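Local coordinates for cobalamin biosynthesis protein CobN (Mycobacterium tuberculosis, PDB 7C6O), which forms the large, catalytic subunit of cobaltochelatase, which inserts cobalt into the corrin ring during cobalamin biosynthesis, at residues V850-V860 and T893-A903; P878-S889 and R1052-D1062. One frame throughout, in Å; residues are numbered along the deposited sequence. Where two conformers were deposited one is given.

Interaction 1 of 2, residues V850-V860 and T893-A903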
loop_
_atom_site.group_PDB
_atom_site.type_symbol
_atom_site.label_atom_id
_atom_site.label_comp_id
_atom_site.label_asym_id
_atom_site.label_seq_id
_atom_site.Cartn_x
_atom_site.Cartn_y
_atom_site.Cartn_z
ATOM N N VAL A 850 -7.557 -10.982 -5.089
ATOM C CA VAL A 850 -7.872 -10.945 -3.663
ATOM C C VAL A 850 -9.389 -10.939 -3.497
ATOM O O VAL A 850 -10.092 -10.221 -4.225
ATOM C CB VAL A 850 -7.211 -9.741 -2.966
ATOM C CG1 VAL A 850 -5.694 -9.875 -2.998
ATOM C CG2 VAL A 850 -7.634 -8.431 -3.604
ATOM N N PRO A 851 -9.946 -11.734 -2.571
ATOM C CA PRO A 851 -9.204 -12.621 -1.670
ATOM C C PRO A 851 -8.682 -13.888 -2.342
ATOM O O PRO A 851 -9.330 -14.431 -3.241
ATOM C CB PRO A 851 -10.245 -12.978 -0.606
ATOM C CG PRO A 851 -11.543 -12.912 -1.336
ATOM C CD PRO A 851 -11.398 -11.780 -2.317
ATOM N N SER A 852 -7.508 -14.340 -1.909
ATOM C CA SER A 852 -7.028 -15.652 -2.302
ATOM C C SER A 852 -7.864 -16.733 -1.621
ATOM O O SER A 852 -8.691 -16.461 -0.743
ATOM C CB SER A 852 -5.553 -15.821 -1.937
ATOM O OG SER A 852 -5.382 -15.918 -0.531
ATOM N N ARG A 853 -7.641 -17.981 -2.034
ATOM C CA ARG A 853 -8.342 -19.091 -1.398
ATOM C C ARG A 853 -7.949 -19.222 0.068
ATOM O O ARG A 853 -8.790 -19.539 0.918
ATOM C CB ARG A 853 -8.069 -20.389 -2.157
ATOM C CG ARG A 853 -8.667 -20.416 -3.557
ATOM C CD ARG A 853 -8.433 -21.754 -4.242
ATOM N NE ARG A 853 -9.072 -21.809 -5.554
ATOM C CZ ARG A 853 -10.325 -22.205 -5.759
ATOM N NH1 ARG A 853 -11.078 -22.583 -4.734
ATOM N NH2 ARG A 853 -10.825 -22.225 -6.987
ATOM N N LEU A 854 -6.674 -18.977 0.391
ATOM C CA LEU A 854 -6.260 -19.003 1.790
ATOM C C LEU A 854 -6.914 -17.874 2.575
ATOM O O LEU A 854 -7.318 -18.066 3.728
ATOM C CB LEU A 854 -4.737 -18.915 1.901
ATOM C CG LEU A 854 -3.940 -20.162 1.518
ATOM C CD1 LEU A 854 -2.453 -19.926 1.751
ATOM C CD2 LEU A 854 -4.431 -21.367 2.306
ATOM N N ALA A 855 -7.018 -16.686 1.972
ATOM C CA ALA A 855 -7.687 -15.579 2.643
ATOM C C ALA A 855 -9.175 -15.846 2.810
ATOM O O ALA A 855 -9.766 -15.438 3.818
ATOM C CB ALA A 855 -7.460 -14.279 1.868
ATOM N N TRP A 856 -9.793 -16.525 1.840
ATOM C CA TRP A 856 -11.192 -16.915 1.985
ATOM C C TRP A 856 -11.390 -17.792 3.212
ATOM O O TRP A 856 -12.355 -17.606 3.963
ATOM C CB TRP A 856 -11.672 -17.631 0.722
ATOM C CG TRP A 856 -13.027 -18.255 0.867
ATOM C CD1 TRP A 856 -13.326 -19.586 0.828
ATOM C CD2 TRP A 856 -14.267 -17.572 1.088
ATOM N NE1 TRP A 856 -14.677 -19.774 1.006
ATOM C CE2 TRP A 856 -15.277 -18.553 1.168
ATOM C CE3 TRP A 856 -14.620 -16.226 1.227
ATOM C CZ2 TRP A 856 -16.615 -18.231 1.376
ATOM C CZ3 TRP A 856 -15.950 -15.907 1.433
ATOM C CH2 TRP A 856 -16.931 -16.906 1.507
ATOM N N GLU A 857 -10.494 -18.760 3.424
ATOM C CA GLU A 857 -10.575 -19.598 4.618
ATOM C C GLU A 857 -10.503 -18.756 5.883
ATOM O O GLU A 857 -11.271 -18.972 6.828
ATOM C CB GLU A 857 -9.452 -20.637 4.616
ATOM C CG GLU A 857 -9.447 -21.582 3.431
ATOM C CD GLU A 857 -8.442 -22.704 3.601
ATOM O OE1 GLU A 857 -8.115 -23.038 4.760
ATOM O OE2 GLU A 857 -7.975 -23.250 2.580
ATOM N N ALA A 858 -9.585 -17.789 5.915
ATOM C CA ALA A 858 -9.434 -16.950 7.099
ATOM C C ALA A 858 -10.653 -16.062 7.311
ATOM O O ALA A 858 -11.123 -15.907 8.444
ATOM C CB ALA A 858 -8.167 -16.102 6.982
ATOM N N GLY A 859 -11.177 -15.470 6.237
ATOM C CA GLY A 859 -12.339 -14.607 6.374
ATOM C C GLY A 859 -13.560 -15.346 6.888
ATOM O O GLY A 859 -14.323 -14.814 7.698
ATOM N N VAL A 860 -13.764 -16.579 6.418
ATOM C CA VAL A 860 -14.856 -17.402 6.935
ATOM C C VAL A 860 -14.663 -17.661 8.423
ATOM O O VAL A 860 -15.611 -17.573 9.215
ATOM C CB VAL A 860 -14.960 -18.717 6.138
ATOM C CG1 VAL A 860 -15.922 -19.680 6.823
ATOM C CG2 VAL A 860 -15.410 -18.441 4.709
ATOM N N THR A 893 -2.357 -10.011 3.961
ATOM C CA THR A 893 -3.081 -11.263 4.125
ATOM C C THR A 893 -3.644 -11.831 2.833
ATOM O O THR A 893 -4.187 -12.945 2.859
ATOM C CB THR A 893 -4.250 -11.078 5.104
ATOM O OG1 THR A 893 -5.235 -10.234 4.498
ATOM C CG2 THR A 893 -3.775 -10.438 6.400
ATOM N N ALA A 894 -3.546 -11.104 1.721
ATOM C CA ALA A 894 -4.212 -11.428 0.461
ATOM C C ALA A 894 -5.734 -11.388 0.584
ATOM O O ALA A 894 -6.439 -12.028 -0.202
ATOM C CB ALA A 894 -3.750 -12.781 -0.100
ATOM N N GLY A 895 -6.259 -10.652 1.568
ATOM C CA GLY A 895 -7.663 -10.281 1.562
ATOM C C GLY A 895 -8.562 -10.856 2.642
ATOM O O GLY A 895 -9.744 -11.105 2.382
ATOM N N ASP A 896 -8.039 -11.044 3.859
ATOM C CA ASP A 896 -8.850 -11.606 4.941
ATOM C C ASP A 896 -10.097 -10.765 5.203
ATOM O O ASP A 896 -11.202 -11.306 5.345
ATOM C CB ASP A 896 -8.025 -11.725 6.222
ATOM C CG ASP A 896 -7.032 -12.869 6.181
ATOM O OD1 ASP A 896 -6.861 -13.482 5.109
ATOM O OD2 ASP A 896 -6.422 -13.153 7.235
ATOM N N ASP A 897 -9.932 -9.441 5.302
ATOM C CA ASP A 897 -11.067 -8.551 5.555
ATOM C C ASP A 897 -12.144 -8.717 4.493
ATOM O O ASP A 897 -13.340 -8.772 4.803
ATOM C CB ASP A 897 -10.612 -7.090 5.575
ATOM C CG ASP A 897 -9.768 -6.736 6.780
ATOM O OD1 ASP A 897 -9.689 -7.532 7.742
ATOM O OD2 ASP A 897 -9.183 -5.630 6.753
ATOM N N ILE A 898 -11.730 -8.750 3.227
ATOM C CA ILE A 898 -12.679 -8.849 2.121
ATOM C C ILE A 898 -13.472 -10.143 2.223
ATOM O O ILE A 898 -14.698 -10.158 2.067
ATOM C CB ILE A 898 -11.938 -8.750 0.777
ATOM C CG1 ILE A 898 -11.092 -7.475 0.727
ATOM C CG2 ILE A 898 -12.927 -8.816 -0.378
ATOM C CD1 ILE A 898 -9.915 -7.566 -0.225
ATOM N N ALA A 899 -12.775 -11.251 2.488
ATOM C CA ALA A 899 -13.442 -12.540 2.620
ATOM C C ALA A 899 -14.424 -12.539 3.785
ATOM O O ALA A 899 -15.487 -13.166 3.709
ATOM C CB ALA A 899 -12.405 -13.647 2.792
ATOM N N GLU A 900 -14.088 -11.842 4.874
ATOM C CA GLU A 900 -14.992 -11.801 6.018
ATOM C C GLU A 900 -16.301 -11.110 5.657
ATOM O O GLU A 900 -17.381 -11.578 6.036
ATOM C CB GLU A 900 -14.328 -11.098 7.204
ATOM C CG GLU A 900 -15.173 -11.138 8.472
ATOM C CD GLU A 900 -14.539 -10.396 9.636
ATOM O OE1 GLU A 900 -13.499 -9.739 9.434
ATOM O OE2 GLU A 900 -15.088 -10.468 10.757
ATOM N N VAL A 901 -16.225 -9.997 4.924
ATOM C CA VAL A 901 -17.437 -9.320 4.469
ATOM C C VAL A 901 -18.279 -10.260 3.614
ATOM O O VAL A 901 -19.488 -10.405 3.825
ATOM C CB VAL A 901 -17.079 -8.035 3.700
ATOM C CG1 VAL A 901 -18.337 -7.391 3.136
ATOM C CG2 VAL A 901 -16.332 -7.059 4.601
ATOM N N LEU A 902 -17.646 -10.912 2.638
ATOM C CA LEU A 902 -18.364 -11.846 1.775
ATOM C C LEU A 902 -18.971 -12.990 2.580
ATOM O O LEU A 902 -20.116 -13.390 2.337
ATOM C CB LEU A 902 -17.422 -12.383 0.697
ATOM C CG LEU A 902 -16.927 -11.351 -0.320
ATOM C CD1 LEU A 902 -15.929 -11.962 -1.294
ATOM C CD2 LEU A 902 -18.101 -10.747 -1.074
ATOM N N ALA A 903 -18.224 -13.521 3.552
ATOM C CA ALA A 903 -18.730 -14.634 4.351
ATOM C C ALA A 903 -19.940 -14.220 5.179
ATOM O O ALA A 903 -20.906 -14.983 5.303
ATOM C CB ALA A 903 -17.623 -15.182 5.252
#
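Two helices meet here near their N-terminal ends, 853-874 and 896-905, with Gly859 of the first pressed against Ala899 and Glu900 of the second. The axes of 853-860 and 896-903 pass 7.1 Å apart, crossing at -56°, close for helices and made possible by small residues. The methyl of Ala899 sits 3.7 Å from Gly859 CA and also touches the backbone of Ala855 and Trp856. Just beyond, Glu900 CA turns its hydrogen on Gly859 O, a CH...O contact of 3.5 Å.

Both helix starts belong to the same joint. Ser852 is the N-cap of the first helix, its OG accepting from Ala855 N, while its own N donates to Ala894 O across the contact (3.1 Å, 156° at the hydrogen). That oxygen also takes a CH...O contact from Pro851 CA, at 3.2 Å. Gly895 sits at the N-cap position of the second helix, where Thr893 OG1 makes an ST turn and ST motif by accepting from Gly895 N and Asp896 N; OG1 itself donates back to Ser889 O. Asp896 lays OD1 against Ala855 CA (3.3 Å) and OD2 against the Ala858 methyl; OD2 is held from outside by a salt bridge to Arg830 and a hydrogen bond from Asn1100.

Trp856 starts away from the partner helix, but with CG anti to the backbone N (chi1 171°) the indole swings back alongside it. CE3 then meets Ala899 CB at 3.7 Å, and Leu902 CB comes to the ring edge by CZ3. Val860 CG2 lies over one indole face and also reaches Ala903 CB at 4.0 Å.

Interaction 2 of 2, residues P878-S889 and R1052-D1062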
loop_
_atom_site.group_PDB
_atom_site.type_symbol
_atom_site.label_atom_id
_atom_site.label_comp_id
_atom_site.label_asym_id
_atom_site.label_seq_id
_atom_site.Cartn_x
_atom_site.Cartn_y
_atom_site.Cartn_z
ATOM N N PRO A 878 -26.105 -10.788 15.516
ATOM C CA PRO A 878 -26.040 -9.341 15.297
ATOM C C PRO A 878 -26.725 -8.978 13.988
ATOM O O PRO A 878 -26.559 -9.658 12.973
ATOM C CB PRO A 878 -24.535 -9.056 15.246
ATOM C CG PRO A 878 -23.949 -10.324 14.719
ATOM C CD PRO A 878 -24.806 -11.443 15.274
ATOM N N ARG A 879 -27.517 -7.906 14.024
ATOM C CA ARG A 879 -28.231 -7.485 12.821
ATOM C C ARG A 879 -27.275 -6.948 11.765
ATOM O O ARG A 879 -27.517 -7.124 10.564
ATOM C CB ARG A 879 -29.279 -6.429 13.173
ATOM C CG ARG A 879 -28.694 -5.162 13.778
ATOM C CD ARG A 879 -29.763 -4.223 14.311
ATOM N NE ARG A 879 -29.172 -3.142 15.095
ATOM C CZ ARG A 879 -28.820 -3.256 16.372
ATOM N NH1 ARG A 879 -28.999 -4.403 17.011
ATOM N NH2 ARG A 879 -28.286 -2.223 17.014
ATOM N N SER A 880 -26.187 -6.308 12.189
ATOM C CA SER A 880 -25.241 -5.702 11.269
ATOM C C SER A 880 -23.869 -5.635 11.921
ATOM O O SER A 880 -23.752 -5.374 13.123
ATOM C CB SER A 880 -25.690 -4.298 10.846
ATOM O OG SER A 880 -24.733 -3.701 9.990
ATOM N N VAL A 881 -22.838 -5.872 11.117
ATOM C CA VAL A 881 -21.448 -5.746 11.535
ATOM C C VAL A 881 -20.838 -4.570 10.788
ATOM O O VAL A 881 -20.980 -4.465 9.565
ATOM C CB VAL A 881 -20.655 -7.036 11.258
ATOM C CG1 VAL A 881 -19.175 -6.825 11.541
ATOM C CG2 VAL A 881 -21.212 -8.194 12.082
ATOM N N GLY A 882 -20.176 -3.680 11.523
ATOM C CA GLY A 882 -19.374 -2.630 10.921
ATOM C C GLY A 882 -17.914 -3.038 10.954
ATOM O O GLY A 882 -17.393 -3.428 12.001
ATOM N N LEU A 883 -17.263 -2.961 9.794
ATOM C CA LEU A 883 -15.884 -3.413 9.658
ATOM C C LEU A 883 -15.052 -2.348 8.963
ATOM O O LEU A 883 -15.448 -1.830 7.914
ATOM C CB LEU A 883 -15.808 -4.728 8.876
ATOM C CG LEU A 883 -14.413 -5.339 8.711
ATOM C CD1 LEU A 883 -13.891 -5.852 10.052
ATOM C CD2 LEU A 883 -14.423 -6.455 7.669
ATOM N N SER A 884 -13.897 -2.030 9.545
ATOM C CA SER A 884 -12.937 -1.131 8.920
ATOM C C SER A 884 -11.911 -1.953 8.153
ATOM O O SER A 884 -11.357 -2.920 8.684
ATOM C CB SER A 884 -12.252 -0.255 9.969
ATOM O OG SER A 884 -13.181 0.622 10.581
ATOM N N VAL A 885 -11.660 -1.569 6.901
ATOM C CA VAL A 885 -10.875 -2.374 5.971
ATOM C C VAL A 885 -9.788 -1.498 5.364
ATOM O O VAL A 885 -10.091 -0.460 4.763
ATOM C CB VAL A 885 -11.756 -2.986 4.868
ATOM C CG1 VAL A 885 -10.904 -3.689 3.834
ATOM C CG2 VAL A 885 -12.774 -3.948 5.474
ATOM N N TRP A 886 -8.534 -1.927 5.494
ATOM C CA TRP A 886 -7.382 -1.169 5.028
ATOM C C TRP A 886 -6.686 -1.883 3.876
ATOM O O TRP A 886 -6.674 -3.115 3.799
ATOM C CB TRP A 886 -6.369 -0.950 6.154
ATOM C CG TRP A 886 -6.867 -0.115 7.288
ATOM C CD1 TRP A 886 -7.890 0.788 7.259
ATOM C CD2 TRP A 886 -6.361 -0.108 8.628
ATOM N NE1 TRP A 886 -8.051 1.358 8.501
ATOM C CE2 TRP A 886 -7.123 0.825 9.358
ATOM C CE3 TRP A 886 -5.339 -0.803 9.281
ATOM C CZ2 TRP A 886 -6.894 1.083 10.709
ATOM C CZ3 TRP A 886 -5.112 -0.546 10.622
ATOM C CH2 TRP A 886 -5.885 0.390 11.321
ATOM N N GLY A 887 -6.072 -1.091 2.997
ATOM C CA GLY A 887 -5.337 -1.672 1.886
ATOM C C GLY A 887 -4.103 -2.431 2.334
ATOM O O GLY A 887 -3.786 -3.495 1.791
ATOM N N THR A 888 -3.389 -1.899 3.332
ATOM C CA THR A 888 -2.197 -2.582 3.818
ATOM C C THR A 888 -2.543 -3.948 4.399
ATOM O O THR A 888 -1.756 -4.893 4.272
ATOM C CB THR A 888 -1.464 -1.702 4.842
ATOM O OG1 THR A 888 -0.144 -2.213 5.060
ATOM C CG2 THR A 888 -2.208 -1.647 6.175
ATOM N N SER A 889 -3.734 -4.085 4.992
ATOM C CA SER A 889 -4.166 -5.378 5.512
ATOM C C SER A 889 -4.437 -6.363 4.384
ATOM O O SER A 889 -4.067 -7.539 4.478
ATOM C CB SER A 889 -5.418 -5.203 6.371
ATOM O OG SER A 889 -5.180 -4.310 7.447
ATOM N N ARG A 1052 -26.489 3.493 12.467
ATOM C CA ARG A 1052 -27.432 3.277 13.558
ATOM C C ARG A 1052 -27.758 1.802 13.750
ATOM O O ARG A 1052 -28.154 1.407 14.852
ATOM C CB ARG A 1052 -28.724 4.070 13.322
ATOM C CG ARG A 1052 -28.614 5.549 13.667
ATOM C CD ARG A 1052 -29.969 6.246 13.603
ATOM N NE ARG A 1052 -29.934 7.427 12.745
ATOM C CZ ARG A 1052 -29.757 8.671 13.179
ATOM N NH1 ARG A 1052 -29.604 8.915 14.474
ATOM N NH2 ARG A 1052 -29.739 9.675 12.312
ATOM N N ARG A 1053 -27.585 0.982 12.714
ATOM C CA ARG A 1053 -27.876 -0.443 12.794
ATOM C C ARG A 1053 -26.685 -1.284 13.228
ATOM O O ARG A 1053 -26.862 -2.477 13.496
ATOM C CB ARG A 1053 -28.377 -0.959 11.441
ATOM C CG ARG A 1053 -29.694 -0.357 10.990
ATOM C CD ARG A 1053 -30.251 -1.122 9.802
ATOM N NE ARG A 1053 -31.551 -0.611 9.376
ATOM C CZ ARG A 1053 -31.737 0.148 8.301
ATOM N NH1 ARG A 1053 -30.707 0.483 7.535
ATOM N NH2 ARG A 1053 -32.957 0.565 7.988
ATOM N N ILE A 1054 -25.485 -0.703 13.295
ATOM C CA ILE A 1054 -24.294 -1.488 13.603
ATOM C C ILE A 1054 -24.403 -2.050 15.011
ATOM O O ILE A 1054 -24.501 -1.302 15.992
ATOM C CB ILE A 1054 -23.029 -0.641 13.438
ATOM C CG1 ILE A 1054 -22.835 -0.260 11.969
ATOM C CG2 ILE A 1054 -21.815 -1.398 13.975
ATOM C CD1 ILE A 1054 -21.662 0.677 11.732
ATOM N N ALA A 1055 -24.387 -3.379 15.116
ATOM C CA ALA A 1055 -24.418 -4.051 16.408
ATOM C C ALA A 1055 -23.026 -4.375 16.929
ATOM O O ALA A 1055 -22.815 -4.387 18.149
ATOM C CB ALA A 1055 -25.245 -5.337 16.312
ATOM N N VAL A 1056 -22.077 -4.645 16.033
ATOM C CA VAL A 1056 -20.690 -4.927 16.391
ATOM C C VAL A 1056 -19.792 -4.083 15.502
ATOM O O VAL A 1056 -19.864 -4.187 14.272
ATOM C CB VAL A 1056 -20.323 -6.410 16.216
ATOM C CG1 VAL A 1056 -19.103 -6.748 17.056
ATOM C CG2 VAL A 1056 -21.487 -7.311 16.537
ATOM N N ALA A 1057 -18.930 -3.277 16.114
ATOM C CA ALA A 1057 -17.879 -2.576 15.385
ATOM C C ALA A 1057 -16.603 -3.405 15.474
ATOM O O ALA A 1057 -16.082 -3.632 16.571
ATOM C CB ALA A 1057 -17.664 -1.172 15.947
ATOM N N ALA A 1058 -16.104 -3.863 14.329
ATOM C CA ALA A 1058 -15.003 -4.812 14.301
ATOM C C ALA A 1058 -13.794 -4.231 13.579
ATOM O O ALA A 1058 -13.925 -3.463 12.623
ATOM C CB ALA A 1058 -15.423 -6.125 13.627
ATOM N N LYS A 1059 -12.614 -4.609 14.062
ATOM C CA LYS A 1059 -11.349 -4.329 13.401
ATOM C C LYS A 1059 -10.455 -5.541 13.592
ATOM O O LYS A 1059 -10.444 -6.143 14.668
ATOM C CB LYS A 1059 -10.663 -3.076 13.964
ATOM C CG LYS A 1059 -9.335 -2.744 13.287
ATOM C CD LYS A 1059 -9.552 -2.379 11.827
ATOM C CE LYS A 1059 -8.238 -2.142 11.092
ATOM N NZ LYS A 1059 -7.529 -3.402 10.710
ATOM N N ASN A 1060 -9.716 -5.907 12.554
ATOM C CA ASN A 1060 -8.863 -7.082 12.620
ATOM C C ASN A 1060 -7.407 -6.675 12.809
ATOM O O ASN A 1060 -6.944 -5.693 12.224
ATOM C CB ASN A 1060 -9.029 -7.937 11.364
ATOM C CG ASN A 1060 -10.426 -8.519 11.246
ATOM O OD1 ASN A 1060 -11.059 -8.844 12.253
ATOM N ND2 ASN A 1060 -10.917 -8.644 10.021
ATOM N N THR A 1061 -6.703 -7.422 13.659
ATOM C CA THR A 1061 -5.274 -7.246 13.900
ATOM C C THR A 1061 -4.567 -8.408 13.219
ATOM O O THR A 1061 -4.659 -9.551 13.678
ATOM C CB THR A 1061 -4.960 -7.206 15.393
ATOM O OG1 THR A 1061 -5.398 -8.426 16.007
ATOM C CG2 THR A 1061 -5.668 -6.039 16.051
ATOM N N ASP A 1062 -3.857 -8.119 12.132
ATOM C CA ASP A 1062 -3.281 -9.144 11.279
ATOM C C ASP A 1062 -1.764 -9.223 11.346
ATOM O O ASP A 1062 -1.180 -10.119 10.726
ATOM C CB ASP A 1062 -3.711 -8.906 9.825
ATOM C CG ASP A 1062 -3.686 -7.434 9.446
ATOM O OD1 ASP A 1062 -2.924 -6.660 10.063
ATOM O OD2 ASP A 1062 -4.444 -7.047 8.536
HETATM O O HOH W 1 -26.403 0.348 16.835
HETATM O O HOH W 2 -14.343 -0.690 12.704
HETATM O O HOH W 3 -10.164 -5.147 9.698
HETATM O O HOH W 4 -7.859 -3.715 7.764
HETATM O O HOH W 5 -4.513 -4.056 10.495
#
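Lys1059 reaches across from strand 1056-1061 to lie over the indole face of Trp886. Bends at chi2 (65°) and chi4 put CE almost squarely above the six-membered ring, 3.3 Å from its centroid, a CH-pi contact; NZ follows at 3.9 Å from the same centroid, adding a cation-pi interaction. NZ is within bonding distance of Asn1060 O (2.8 Å) and three waters, one weakly held, so its three hydrogens are shared among four acceptors. These waters carry it on to Ser884 O, Trp886 N and Ser889 OG.

Gly882 sits in the middle of the parallel strand pairing. Its N donates to Val1056 O (2.8 Å) and its O accepts from Ala1058 N (2.7 Å), so it grips the residues on either side of Ala1057, while Ile1054 CG2 packs near its N.

Arg879 closes the far end. Its chain, extended from CG to NE, runs past Arg1053 O, and the Ala1055 methyl lies over one guanidinium face, toward its rim by NH1, 3.9 Å above the plane. A water links NH2, weakly, to Arg1052 O and Ile1054 O.

The pair lies inside a mixed sheet, with strand 935-940 hydrogen-bonded to 880-885 on one flank and 1094-1099 next to 1056-1061 on the other. Helix 853-874 packs on the face of Val881 and Val1056; helix 1072-1089 takes the Ala1057 face and sets Tyr1074 and Tyr1077 edge-to-face with Trp886.

In the fold
The two contacts have centres 14 Å apart and are interleaved along the chain: helix 853-874 of interaction 1 is followed by strand 880-885 of interaction 2, and helix 887-893 then leads into helix 896-905. They also touch directly. Asn1060 ND2 probably hydrogen-bonds both Asp897 OD1 (2.8 Å) and Glu900 OE1 (2.9 Å), tying strand 1056-1061 to helix 896-905, and Val901 CG2 packs on Leu883 CD2 at 3.7 Å. The sodium ion is bound elsewhere, by Asp125 and Ser127; a glycerol, probably from the crystallisation liquor, sits about 4 Å from the Val850 side chain in interaction 1.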